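PDB 2XMZ: hydrolase, alpha/beta hydrolase FOLD family from Staphylococcus aureus, which catalyses, as the menaquinone-biosynthesis enzyme MenH, formation of 2-succinyl-6-hydroxy-2,4-cyclohexadiene-1-carboxylate, probably by eliminating pyruvate from its precursor. Local coordinates for residues I112-S117 with H245-E250. Residues are numbered along the deposited sequence; the frame is centred on the assembly and turned at random.
Sequences ILESTS and HTIHVE
The buried carboxylate of E114, at the end of strand 110-114 of the alpha/beta-hydrolase sheet, grips both the ring and the backbone of H248. OE1 of E114 takes ND1 of H248 on its syn lone pair at 2.6 Å, nearly straight (166°) and close to the ring plane; the carboxylate meets the ring at its edge, the two planes 76° apart. OE2 of E114 accepts the backbone N of H248, in the first turn of helix 247-250, at 2.9 Å, from above the carboxylate plane. CG anti to the backbone N (chi1 178°) and an extended chain beyond it carry the carboxylate from the strand to the helix. NE2 of H248 is hydrogen-bonded to T31 OG1, which with E114 fixes the rotation of the imidazole. Just past the strand, S115 OG donates to H245 O at 2.5 Å, a short bond on a carbonyl lone pair. S115 CB lies over one face of the H245 ring in a CH-pi contact, 3.7 Å from its centroid. H245 bonds D218 through ND1 and S91, on the GxSxG elbow, through NE2, consistent with a Ser-His-Asp triad. I247 slides past E114 in the opposite direction, its CD1 resting 3.8 Å from E114 CG.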
ATOM      1  N   ILE A 112       4.568  -3.286  -8.013  1.00 21.41           N
ATOM      2  CA  ILE A 112       4.432  -1.825  -8.079  1.00 21.52           C
ATOM      3  C   ILE A 112       4.329  -1.266  -6.683  1.00 20.54           C
ATOM      4  O   ILE A 112       3.533  -1.728  -5.856  1.00 20.83           O
ATOM      5  CB  ILE A 112       3.247  -1.306  -8.960  1.00 21.62           C
ATOM      6  CG1 ILE A 112       3.336  -1.872 -10.369  1.00 22.65           C
ATOM      7  CG2 ILE A 112       3.315   0.216  -9.047  1.00 20.08           C
ATOM      8  CD1 ILE A 112       2.043  -1.666 -11.248  1.00 23.81           C
ATOM      9  N   LEU A 113       5.147  -0.253  -6.437  1.00 20.78           N
ATOM     10  CA  LEU A 113       5.284   0.347  -5.131  1.00 20.32           C
ATOM     11  C   LEU A 113       5.050   1.851  -5.237  1.00 21.14           C
ATOM     12  O   LEU A 113       5.737   2.545  -6.004  1.00 21.73           O
ATOM     13  CB  LEU A 113       6.709   0.086  -4.612  1.00 20.25           C
ATOM     14  CG  LEU A 113       7.116  -1.403  -4.583  1.00 21.36           C
ATOM     15  CD1 LEU A 113       8.570  -1.507  -4.176  1.00 24.21           C
ATOM     16  CD2 LEU A 113       6.251  -2.200  -3.628  1.00 21.20           C
ATOM     17  N   GLU A 114       4.107   2.350  -4.449  1.00 20.29           N
ATOM     18  CA  GLU A 114       3.813   3.761  -4.430  1.00 20.85           C
ATOM     19  C   GLU A 114       4.073   4.295  -3.040  1.00 20.45           C
ATOM     20  O   GLU A 114       3.450   3.857  -2.046  1.00 20.95           O
ATOM     21  CB  GLU A 114       2.360   4.056  -4.832  1.00 21.01           C
ATOM     22  CG  GLU A 114       2.029   5.567  -4.763  1.00 20.01           C
ATOM     23  CD  GLU A 114       0.537   5.872  -4.726  1.00 22.42           C
ATOM     24  OE1 GLU A 114      -0.289   4.933  -4.775  1.00 21.65           O
ATOM     25  OE2 GLU A 114       0.188   7.068  -4.614  1.00 22.96           O
ATOM     26  N   SER A 115       5.001   5.230  -2.961  1.00 21.61           N
ATOM     27  CA  SER A 115       5.278   5.949  -1.709  1.00 21.88           C
ATOM     28  C   SER A 115       5.418   4.992  -0.513  1.00 21.47           C
ATOM     29  O   SER A 115       4.722   5.124   0.489  1.00 20.46           O
ATOM     30  CB  SER A 115       4.164   6.963  -1.462  1.00 22.49           C
ATOM     31  OG  SER A 115       4.102   7.889  -2.523  1.00 24.98           O
ATOM     32  N   THR A 116       6.335   4.038  -0.622  1.00 21.15           N
ATOM     33  CA  THR A 116       6.483   3.045   0.444  1.00 20.87           C
ATOM     34  C   THR A 116       7.946   2.916   0.866  1.00 22.14           C
ATOM     35  O   THR A 116       8.829   3.638   0.358  1.00 22.54           O
ATOM     36  CB  THR A 116       5.879   1.685   0.013  1.00 19.64           C
ATOM     37  OG1 THR A 116       5.693   0.827   1.143  1.00 19.53           O
ATOM     38  CG2 THR A 116       6.729   0.949  -1.051  1.00 20.52           C
ATOM     39  N   SER A 117       8.202   1.974   1.767  1.00 22.76           N
ATOM     40  CA  SER A 117       9.563   1.680   2.189  1.00 23.64           C
ATOM     41  C   SER A 117       9.682   0.214   2.601  1.00 23.53           C
ATOM     42  O   SER A 117       8.661  -0.451   2.889  1.00 22.92           O
ATOM     43  CB  SER A 117       9.982   2.594   3.347  1.00 24.55           C
ATOM     44  OG  SER A 117       9.511   2.062   4.551  1.00 26.26           O
ATOM     45  N   HIS A 245       2.554  12.407  -0.908  1.00 24.55           N
ATOM     46  CA  HIS A 245       2.632  10.994  -0.574  1.00 23.75           C
ATOM     47  C   HIS A 245       1.608  10.149  -1.344  1.00 22.20           C
ATOM     48  O   HIS A 245       1.956   9.115  -1.928  1.00 21.30           O
ATOM     49  CB  HIS A 245       2.436  10.823   0.927  1.00 24.10           C
ATOM     50  CG  HIS A 245       2.879   9.495   1.441  1.00 24.23           C
ATOM     51  ND1 HIS A 245       4.205   9.113   1.466  1.00 24.96           N
ATOM     52  CD2 HIS A 245       2.180   8.473   1.989  1.00 23.58           C
ATOM     53  CE1 HIS A 245       4.298   7.900   1.986  1.00 24.36           C
ATOM     54  NE2 HIS A 245       3.089   7.497   2.330  1.00 24.38           N
ATOM     55  N   THR A 246       0.353  10.594  -1.344  1.00 22.15           N
ATOM     56  CA  THR A 246      -0.734   9.818  -1.970  1.00 21.78           C
ATOM     57  C   THR A 246      -0.917  10.271  -3.421  1.00 22.62           C
ATOM     58  O   THR A 246      -1.904  10.938  -3.771  1.00 23.96           O
ATOM     59  CB  THR A 246      -2.050   9.931  -1.197  1.00 21.74           C
ATOM     60  OG1 THR A 246      -1.793   9.942   0.212  1.00 23.15           O
ATOM     61  CG2 THR A 246      -2.980   8.771  -1.531  1.00 22.62           C
ATOM     62  N   ILE A 247       0.039   9.882  -4.249  1.00 22.94           N
ATOM     63  CA  ILE A 247       0.052  10.228  -5.664  1.00 23.82           C
ATOM     64  C   ILE A 247      -1.242   9.805  -6.366  1.00 24.47           C
ATOM     65  O   ILE A 247      -1.817  10.591  -7.118  1.00 25.63           O
ATOM     66  CB  ILE A 247       1.204   9.552  -6.420  1.00 23.65           C
ATOM     67  CG1 ILE A 247       2.544   9.708  -5.690  1.00 23.79           C
ATOM     68  CG2 ILE A 247       1.290  10.118  -7.858  1.00 25.42           C
ATOM     69  CD1 ILE A 247       3.617   8.732  -6.202  1.00 23.64           C
ATOM     70  N   HIS A 248      -1.714   8.586  -6.108  1.00 24.07           N
ATOM     71  CA  HIS A 248      -2.900   8.064  -6.828  1.00 24.75           C
ATOM     72  C   HIS A 248      -4.149   8.903  -6.601  1.00 26.15           C
ATOM     73  O   HIS A 248      -5.149   8.776  -7.322  1.00 27.87           O
ATOM     74  CB  HIS A 248      -3.130   6.556  -6.560  1.00 23.73           C
ATOM     75  CG  HIS A 248      -3.561   6.211  -5.166  1.00 22.15           C
ATOM     76  ND1 HIS A 248      -2.699   5.700  -4.225  1.00 21.12           N
ATOM     77  CD2 HIS A 248      -4.783   6.232  -4.580  1.00 22.70           C
ATOM     78  CE1 HIS A 248      -3.355   5.475  -3.099  1.00 22.05           C
ATOM     79  NE2 HIS A 248      -4.629   5.772  -3.297  1.00 20.48           N
ATOM     80  N   VAL A 249      -4.099   9.769  -5.597  1.00 26.06           N
ATOM     81  CA  VAL A 249      -5.215  10.689  -5.336  1.00 27.37           C
ATOM     82  C   VAL A 249      -4.949  12.114  -5.851  1.00 28.57           C
ATOM     83  O   VAL A 249      -5.882  12.822  -6.231  1.00 29.72           O
ATOM     84  CB  VAL A 249      -5.538  10.727  -3.830  1.00 26.55           C
ATOM     85  CG1 VAL A 249      -6.461  11.863  -3.507  1.00 30.20           C
ATOM     86  CG2 VAL A 249      -6.195   9.433  -3.411  1.00 26.95           C
ATOM     87  N   GLU A 250      -3.685  12.535  -5.837  1.00 27.99           N
ATOM     88  CA  GLU A 250      -3.346  13.931  -6.120  1.00 30.69           C
ATOM     89  C   GLU A 250      -3.202  14.166  -7.616  1.00 32.45           C
ATOM     90  O   GLU A 250      -3.560  15.238  -8.113  1.00 34.78           O
ATOM     91  CB  GLU A 250      -2.066  14.350  -5.383  1.00 29.51           C
ATOM     92  CG  GLU A 250      -2.185  14.265  -3.872  1.00 28.54           C
ATOM     93  CD  GLU A 250      -1.098  15.037  -3.137  1.00 29.76           C
ATOM     94  OE1 GLU A 250      -0.195  15.610  -3.792  1.00 26.68           O
ATOM     95  OE2 GLU A 250      -1.152  15.053  -1.884  1.00 30.14           O
TER